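Local structure of CmeC (Campylobacter jejuni, 4MT4) at residues T159-F164 and S438-I443; Y170-A175 and A427-K432. The protein probably serves as the outer membrane channel of a drug efflux system, a trimeric conduit of the outer membrane factor family. One frame throughout, in Å; residues are numbered along the deposited sequence.

Interaction 1: T159-F164 and S438-I443; sequences TVQTYF and SIVDVI
Around Gln161 and Val440, whose CA atoms lie 7.4 Å apart, two helical segments run antiparallel, their axes at 173° and 10.1 Å from each other at closest approach. One methyl pair, Val160 CG1 and Val440 CG2 at 3.7 Å, forms the purely aliphatic part; the aliphatic stem of Gln161 adds to it. Beside this pair Gln161 stretches across the gap, extended beyond CG, with its CG 3.9 Å from Val440 CG1. That straight chain carries the amide past the valine to Asp441, where Gln161 NE2 donates to Asp441 OD1 at 2.8 Å with an N-H...O angle of 154°. The acceptor lies close to the amide plane, but the donor comes down from above the carboxylate, 62° out of its plane, and the two flat groups stand perpendicular. The helices concerned, 129-195 and 411-445, belong to the long α-helical barrel characteristic of outer membrane factors, and the contact joins the two sequence-related halves of the chain. Gln161 NE2 also donates to the backbone O of Asn437, one turn before Asp441, so two acceptors on the same helix fix the rotation of the amide. Asp441 OD1 has a weak, long ion pair with Lys444, while Phe164 extends the packing onto Tyr433 and Ala436.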
ATOM      1  N   THR B 159      12.882  11.250 -11.033  1.00 38.49           N
ATOM      2  CA  THR B 159      14.111  12.006 -10.816  1.00 49.48           C
ATOM      3  C   THR B 159      14.093  13.327 -11.583  1.00 49.32           C
ATOM      4  O   THR B 159      14.470  14.372 -11.050  1.00 49.27           O
ATOM      5  CB  THR B 159      15.351  11.193 -11.237  1.00 41.00           C
ATOM      6  OG1 THR B 159      15.458  10.023 -10.415  1.00 51.82           O
ATOM      7  CG2 THR B 159      16.616  12.024 -11.092  1.00 48.59           C
ATOM      8  N   VAL B 160      13.646  13.272 -12.835  1.00 47.43           N
ATOM      9  CA  VAL B 160      13.569  14.463 -13.677  1.00 41.03           C
ATOM     10  C   VAL B 160      12.562  15.469 -13.129  1.00 53.31           C
ATOM     11  O   VAL B 160      12.843  16.667 -13.048  1.00 49.36           O
ATOM     12  CB  VAL B 160      13.181  14.104 -15.130  1.00 46.59           C
ATOM     13  CG1 VAL B 160      12.916  15.360 -15.946  1.00 39.03           C
ATOM     14  CG2 VAL B 160      14.268  13.261 -15.778  1.00 42.21           C
ATOM     15  N   GLN B 161      11.388  14.974 -12.749  1.00 44.32           N
ATOM     16  CA  GLN B 161      10.322  15.831 -12.248  1.00 43.81           C
ATOM     17  C   GLN B 161      10.627  16.371 -10.852  1.00 49.19           C
ATOM     18  O   GLN B 161      10.139  17.434 -10.472  1.00 52.32           O
ATOM     19  CB  GLN B 161       8.988  15.077 -12.243  1.00 37.26           C
ATOM     20  CG  GLN B 161       8.410  14.826 -13.632  1.00 39.08           C
ATOM     21  CD  GLN B 161       7.026  14.208 -13.591  1.00 44.83           C
ATOM     22  OE1 GLN B 161       6.650  13.566 -12.610  1.00 52.20           O
ATOM     23  NE2 GLN B 161       6.256  14.406 -14.656  1.00 55.27           N
ATOM     24  N   THR B 162      11.435  15.639 -10.091  1.00 46.78           N
ATOM     25  CA  THR B 162      11.878  16.107  -8.780  1.00 51.33           C
ATOM     26  C   THR B 162      12.919  17.208  -8.955  1.00 51.13           C
ATOM     27  O   THR B 162      12.937  18.188  -8.208  1.00 42.62           O
ATOM     28  CB  THR B 162      12.470  14.963  -7.933  1.00 36.81           C
ATOM     29  OG1 THR B 162      11.453  13.987  -7.675  1.00 44.18           O
ATOM     30  CG2 THR B 162      13.006  15.486  -6.607  1.00 37.89           C
ATOM     31  N   TYR B 163      13.777  17.039  -9.957  1.00 42.89           N
ATOM     32  CA  TYR B 163      14.778  18.045 -10.295  1.00 43.27           C
ATOM     33  C   TYR B 163      14.118  19.371 -10.653  1.00 54.30           C
ATOM     34  O   TYR B 163      14.513  20.425 -10.157  1.00 49.98           O
ATOM     35  CB  TYR B 163      15.651  17.565 -11.458  1.00 42.30           C
ATOM     36  CG  TYR B 163      16.538  18.637 -12.060  1.00 53.98           C
ATOM     37  CD1 TYR B 163      17.758  18.961 -11.481  1.00 50.71           C
ATOM     38  CD2 TYR B 163      16.158  19.318 -13.209  1.00 44.67           C
ATOM     39  CE1 TYR B 163      18.575  19.936 -12.027  1.00 55.33           C
ATOM     40  CE2 TYR B 163      16.966  20.296 -13.764  1.00 52.27           C
ATOM     41  CZ  TYR B 163      18.172  20.601 -13.169  1.00 63.33           C
ATOM     42  OH  TYR B 163      18.982  21.569 -13.714  1.00 50.89           O
ATOM     43  N   PHE B 164      13.106  19.303 -11.511  1.00 41.96           N
ATOM     44  CA  PHE B 164      12.400  20.490 -11.977  1.00 47.07           C
ATOM     45  C   PHE B 164      11.596  21.151 -10.860  1.00 58.29           C
ATOM     46  O   PHE B 164      11.468  22.374 -10.820  1.00 46.50           O
ATOM     47  CB  PHE B 164      11.482  20.134 -13.147  1.00 46.77           C
ATOM     48  CG  PHE B 164      12.189  20.079 -14.472  1.00 52.43           C
ATOM     49  CD1 PHE B 164      13.176  21.000 -14.780  1.00 46.52           C
ATOM     50  CD2 PHE B 164      11.875  19.103 -15.404  1.00 45.71           C
ATOM     51  CE1 PHE B 164      13.833  20.956 -15.995  1.00 46.51           C
ATOM     52  CE2 PHE B 164      12.530  19.052 -16.624  1.00 50.72           C
ATOM     53  CZ  PHE B 164      13.511  19.980 -16.919  1.00 46.92           C
ATOM     54  N   SER B 438       5.115  18.382 -17.545  1.00 45.38           N
ATOM     55  CA  SER B 438       4.033  17.961 -18.427  1.00 43.14           C
ATOM     56  C   SER B 438       4.613  17.237 -19.635  1.00 45.11           C
ATOM     57  O   SER B 438       3.990  16.328 -20.183  1.00 42.74           O
ATOM     58  CB  SER B 438       3.189  19.156 -18.876  1.00 44.05           C
ATOM     59  OG  SER B 438       3.878  19.942 -19.834  1.00 44.11           O
ATOM     60  N   ILE B 439       5.809  17.649 -20.042  1.00 42.01           N
ATOM     61  CA  ILE B 439       6.522  16.986 -21.126  1.00 44.98           C
ATOM     62  C   ILE B 439       6.869  15.559 -20.722  1.00 49.86           C
ATOM     63  O   ILE B 439       6.688  14.619 -21.493  1.00 46.48           O
ATOM     64  CB  ILE B 439       7.816  17.736 -21.505  1.00 40.76           C
ATOM     65  CG1 ILE B 439       7.507  19.181 -21.897  1.00 53.35           C
ATOM     66  CG2 ILE B 439       8.532  17.024 -22.639  1.00 44.10           C
ATOM     67  CD1 ILE B 439       6.610  19.305 -23.106  1.00 47.21           C
ATOM     68  N   VAL B 440       7.363  15.413 -19.498  1.00 42.44           N
ATOM     69  CA  VAL B 440       7.754  14.117 -18.960  1.00 52.25           C
ATOM     70  C   VAL B 440       6.561  13.167 -18.860  1.00 45.99           C
ATOM     71  O   VAL B 440       6.671  11.986 -19.191  1.00 45.07           O
ATOM     72  CB  VAL B 440       8.403  14.268 -17.568  1.00 50.64           C
ATOM     73  CG1 VAL B 440       8.816  12.913 -17.016  1.00 45.08           C
ATOM     74  CG2 VAL B 440       9.601  15.199 -17.647  1.00 44.35           C
ATOM     75  N   ASP B 441       5.424  13.692 -18.408  1.00 48.59           N
ATOM     76  CA  ASP B 441       4.211  12.894 -18.262  1.00 39.83           C
ATOM     77  C   ASP B 441       3.778  12.282 -19.591  1.00 48.43           C
ATOM     78  O   ASP B 441       3.348  11.132 -19.641  1.00 52.69           O
ATOM     79  CB  ASP B 441       3.076  13.741 -17.680  1.00 42.56           C
ATOM     80  CG  ASP B 441       3.246  13.999 -16.194  1.00 56.45           C
ATOM     81  OD1 ASP B 441       3.850  13.147 -15.508  1.00 58.25           O
ATOM     82  OD2 ASP B 441       2.775  15.051 -15.710  1.00 57.27           O
ATOM     83  N   VAL B 442       3.898  13.058 -20.665  1.00 47.35           N
ATOM     84  CA  VAL B 442       3.592  12.571 -22.005  1.00 51.41           C
ATOM     85  C   VAL B 442       4.572  11.477 -22.409  1.00 46.12           C
ATOM     86  O   VAL B 442       4.171  10.412 -22.876  1.00 44.87           O
ATOM     87  CB  VAL B 442       3.638  13.704 -23.051  1.00 45.94           C
ATOM     88  CG1 VAL B 442       3.467  13.139 -24.454  1.00 43.84           C
ATOM     89  CG2 VAL B 442       2.575  14.745 -22.755  1.00 44.23           C
ATOM     90  N   ILE B 443       5.859  11.752 -22.224  1.00 45.48           N
ATOM     91  CA  ILE B 443       6.906  10.779 -22.513  1.00 52.19           C
ATOM     92  C   ILE B 443       6.709   9.502 -21.698  1.00 46.23           C
ATOM     93  O   ILE B 443       6.841   8.394 -22.220  1.00 42.10           O
ATOM     94  CB  ILE B 443       8.309  11.362 -22.226  1.00 53.22           C
ATOM     95  CG1 ILE B 443       8.574  12.577 -23.119  1.00 53.73           C
ATOM     96  CG2 ILE B 443       9.381  10.302 -22.430  1.00 44.99           C
ATOM     97  CD1 ILE B 443       9.897  13.266 -22.847  1.00 41.10           C
TER

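Interaction 2: Y170-A175 and A427-K432; sequences YENENA and AFNNIK
The amides of Asn172 and Asn429 lie alongside each other, pointing opposite ways, their planes 39° apart, while Asn430 comes across Asn172 nearly perpendicular to it, with amide planes inclined by 61°. Asn172 thereby uses both ends of its amide. Its OD1 accepts from Asn429 ND2 at 3.0 Å, the donor somewhat tilted from the carbonyl plane; its ND2 donates to Asn430 OD1 at 2.8 Å. The second bond is the straighter, with N-H...O at 173°, and arrives on a lone pair in the carbonyl plane of Asn430. This pairing would disfavour a flipped Asn172 amide, since flipping would set oxygen against oxygen and nitrogen against nitrogen. These polar bonds link antiparallel helices of the α-helical barrel expected of an outer membrane factor, with axes 9.6 Å apart and Glu171 and Asn429 closest in backbone register. Asn430 OD1 accepts a further bond from Asn168 ND2, one turn before Asn172. On another side of Asn429, Glu171 CB lies 3.9 Å from Asn429 ND2. The Glu171 chain bends at chi2, and its OE1 accepts from a water at 2.7 Å that is weakly bonded to Lys432 NZ, a bridge between opposite charges not in direct contact. Ile431 packs on Leu216 of a neighbouring subunit.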
ATOM      1  N   TYR B 170      13.911  26.672  -6.048  1.00 49.47           N
ATOM      2  CA  TYR B 170      15.028  27.609  -6.001  1.00 55.03           C
ATOM      3  C   TYR B 170      14.621  28.975  -6.547  1.00 53.34           C
ATOM      4  O   TYR B 170      14.956  30.010  -5.970  1.00 61.80           O
ATOM      5  CB  TYR B 170      16.225  27.072  -6.790  1.00 45.24           C
ATOM      6  CG  TYR B 170      17.174  26.208  -5.989  1.00 62.36           C
ATOM      7  CD1 TYR B 170      17.918  26.744  -4.944  1.00 54.09           C
ATOM      8  CD2 TYR B 170      17.344  24.863  -6.291  1.00 57.32           C
ATOM      9  CE1 TYR B 170      18.792  25.959  -4.212  1.00 61.72           C
ATOM     10  CE2 TYR B 170      18.218  24.072  -5.567  1.00 51.49           C
ATOM     11  CZ  TYR B 170      18.938  24.624  -4.528  1.00 62.59           C
ATOM     12  OH  TYR B 170      19.807  23.833  -3.808  1.00 74.02           O
ATOM     13  N   GLU B 171      13.894  28.963  -7.661  1.00 53.24           N
ATOM     14  CA  GLU B 171      13.456  30.188  -8.322  1.00 59.75           C
ATOM     15  C   GLU B 171      12.512  31.004  -7.446  1.00 65.34           C
ATOM     16  O   GLU B 171      12.648  32.223  -7.345  1.00 61.59           O
ATOM     17  CB  GLU B 171      12.779  29.858  -9.653  1.00 59.49           C
ATOM     18  CG  GLU B 171      13.744  29.441 -10.751  1.00 65.86           C
ATOM     19  CD  GLU B 171      14.575  30.602 -11.264  1.00 84.84           C
ATOM     20  OE1 GLU B 171      14.019  31.455 -11.987  1.00 75.15           O
ATOM     21  OE2 GLU B 171      15.779  30.663 -10.938  1.00 79.82           O
ATOM     22  N   ASN B 172      11.555  30.330  -6.818  1.00 59.97           N
ATOM     23  CA  ASN B 172      10.616  31.002  -5.929  1.00 52.87           C
ATOM     24  C   ASN B 172      11.304  31.518  -4.669  1.00 63.02           C
ATOM     25  O   ASN B 172      10.942  32.571  -4.143  1.00 61.08           O
ATOM     26  CB  ASN B 172       9.466  30.066  -5.551  1.00 44.44           C
ATOM     27  CG  ASN B 172       8.503  29.834  -6.698  1.00 50.23           C
ATOM     28  OD1 ASN B 172       8.472  30.599  -7.661  1.00 60.13           O
ATOM     29  ND2 ASN B 172       7.706  28.777  -6.595  1.00 54.80           N
ATOM     30  N   GLU B 173      12.299  30.776  -4.193  1.00 49.70           N
ATOM     31  CA  GLU B 173      13.058  31.182  -3.017  1.00 61.74           C
ATOM     32  C   GLU B 173      13.905  32.418  -3.303  1.00 57.37           C
ATOM     33  O   GLU B 173      13.998  33.325  -2.475  1.00 55.70           O
ATOM     34  CB  GLU B 173      13.952  30.040  -2.532  1.00 42.39           C
ATOM     35  CG  GLU B 173      14.866  30.422  -1.378  1.00 47.75           C
ATOM     36  CD  GLU B 173      15.858  29.333  -1.039  1.00 62.48           C
ATOM     37  OE1 GLU B 173      15.708  28.213  -1.568  1.00 64.89           O
ATOM     38  OE2 GLU B 173      16.790  29.597  -0.252  1.00 63.73           O
ATOM     39  N   ASN B 174      14.519  32.447  -4.482  1.00 56.32           N
ATOM     40  CA  ASN B 174      15.355  33.571  -4.883  1.00 72.20           C
ATOM     41  C   ASN B 174      14.523  34.821  -5.141  1.00 65.06           C
ATOM     42  O   ASN B 174      14.954  35.938  -4.856  1.00 67.29           O
ATOM     43  CB  ASN B 174      16.167  33.215  -6.129  1.00 69.48           C
ATOM     44  CG  ASN B 174      17.588  33.737  -6.066  1.00 90.58           C
ATOM     45  OD1 ASN B 174      17.849  34.904  -6.360  1.00 62.36           O
ATOM     46  ND2 ASN B 174      18.519  32.871  -5.686  1.00 78.29           N
ATOM     47  N   ALA B 175      13.326  34.625  -5.686  1.00 56.63           N
ATOM     48  CA  ALA B 175      12.405  35.728  -5.937  1.00 58.08           C
ATOM     49  C   ALA B 175      11.901  36.302  -4.620  1.00 67.22           C
ATOM     50  O   ALA B 175      11.721  37.512  -4.483  1.00 65.52           O
ATOM     51  CB  ALA B 175      11.241  35.266  -6.799  1.00 53.12           C
ATOM     52  N   ALA B 427       3.875  32.561  -9.727  1.00 53.35           N
ATOM     53  CA  ALA B 427       2.919  31.791 -10.516  1.00 41.09           C
ATOM     54  C   ALA B 427       3.515  31.386 -11.858  1.00 55.96           C
ATOM     55  O   ALA B 427       3.283  30.280 -12.339  1.00 62.22           O
ATOM     56  CB  ALA B 427       1.637  32.585 -10.726  1.00 48.06           C
ATOM     57  N   PHE B 428       4.296  32.282 -12.453  1.00 52.98           N
ATOM     58  CA  PHE B 428       4.933  31.999 -13.734  1.00 58.06           C
ATOM     59  C   PHE B 428       6.021  30.942 -13.587  1.00 55.60           C
ATOM     60  O   PHE B 428       6.212  30.113 -14.476  1.00 50.19           O
ATOM     61  CB  PHE B 428       5.519  33.274 -14.343  1.00 46.75           C
ATOM     62  CG  PHE B 428       6.194  33.056 -15.669  1.00 39.28           C
ATOM     63  CD1 PHE B 428       5.571  32.322 -16.665  1.00 47.87           C
ATOM     64  CD2 PHE B 428       7.442  33.594 -15.922  1.00 47.46           C
ATOM     65  CE1 PHE B 428       6.186  32.121 -17.884  1.00 47.50           C
ATOM     66  CE2 PHE B 428       8.063  33.400 -17.141  1.00 55.76           C
ATOM     67  CZ  PHE B 428       7.434  32.662 -18.124  1.00 52.49           C
ATOM     68  N   ASN B 429       6.734  30.978 -12.465  1.00 54.09           N
ATOM     69  CA  ASN B 429       7.729  29.956 -12.164  1.00 55.96           C
ATOM     70  C   ASN B 429       7.084  28.581 -12.036  1.00 49.56           C
ATOM     71  O   ASN B 429       7.593  27.594 -12.563  1.00 49.89           O
ATOM     72  CB  ASN B 429       8.485  30.294 -10.876  1.00 46.48           C
ATOM     73  CG  ASN B 429       9.440  31.457 -11.044  1.00 56.10           C
ATOM     74  OD1 ASN B 429       9.937  31.714 -12.139  1.00 57.96           O
ATOM     75  ND2 ASN B 429       9.709  32.162  -9.953  1.00 49.57           N
ATOM     76  N   ASN B 430       5.957  28.531 -11.334  1.00 45.40           N
ATOM     77  CA  ASN B 430       5.237  27.283 -11.115  1.00 48.60           C
ATOM     78  C   ASN B 430       4.684  26.690 -12.408  1.00 52.92           C
ATOM     79  O   ASN B 430       4.700  25.477 -12.594  1.00 49.43           O
ATOM     80  CB  ASN B 430       4.104  27.500 -10.113  1.00 37.74           C
ATOM     81  CG  ASN B 430       4.611  27.882  -8.735  1.00 45.68           C
ATOM     82  OD1 ASN B 430       5.815  28.026  -8.525  1.00 40.33           O
ATOM     83  ND2 ASN B 430       3.692  28.053  -7.791  1.00 44.51           N
ATOM     84  N   ILE B 431       4.191  27.553 -13.291  1.00 54.21           N
ATOM     85  CA  ILE B 431       3.691  27.122 -14.593  1.00 51.72           C
ATOM     86  C   ILE B 431       4.837  26.628 -15.469  1.00 56.89           C
ATOM     87  O   ILE B 431       4.706  25.635 -16.185  1.00 59.00           O
ATOM     88  CB  ILE B 431       2.948  28.265 -15.320  1.00 46.97           C
ATOM     89  CG1 ILE B 431       1.680  28.648 -14.556  1.00 44.82           C
ATOM     90  CG2 ILE B 431       2.600  27.866 -16.750  1.00 45.47           C
ATOM     91  CD1 ILE B 431       0.666  27.535 -14.454  1.00 50.26           C
ATOM     92  N   LYS B 432       5.964  27.327 -15.389  1.00 47.48           N
ATOM     93  CA  LYS B 432       7.133  27.036 -16.212  1.00 49.67           C
ATOM     94  C   LYS B 432       7.622  25.598 -16.044  1.00 58.40           C
ATOM     95  O   LYS B 432       7.935  24.920 -17.025  1.00 47.90           O
ATOM     96  CB  LYS B 432       8.259  28.010 -15.873  1.00 47.82           C
ATOM     97  CG  LYS B 432       9.442  27.967 -16.825  1.00 67.23           C
ATOM     98  CD  LYS B 432      10.449  29.048 -16.470  1.00 69.74           C
ATOM     99  CE  LYS B 432       9.779  30.412 -16.370  1.00 62.96           C
ATOM    100  NZ  LYS B 432      10.710  31.474 -15.893  1.00 78.64           N
TER
HETATM  101  O   HOH W   1      13.115  29.934 -13.985  1.00 52.76           O

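Overall arrangement
Both contacts join the same two helices, 129-195 and 411-445, with centres about 16 Å apart and nearest atoms about 7 Å apart, so they do not touch. Because the helices run antiparallel, interaction 2 comes later along helix 129-195 but earlier along helix 411-445, and is therefore nested inside the loop closed by interaction 1. That loop holds the helices and strands from 201-236 to 339-405. The centre of interaction 1 lies about 15 Å from that of the chain, the centre of interaction 2 about 30 Å. Together they show the pairing persisting along the α-helical barrel, consistent with a continuous channel wall, while its chemistry changes from mixed apolar and polar to largely amide-mediated.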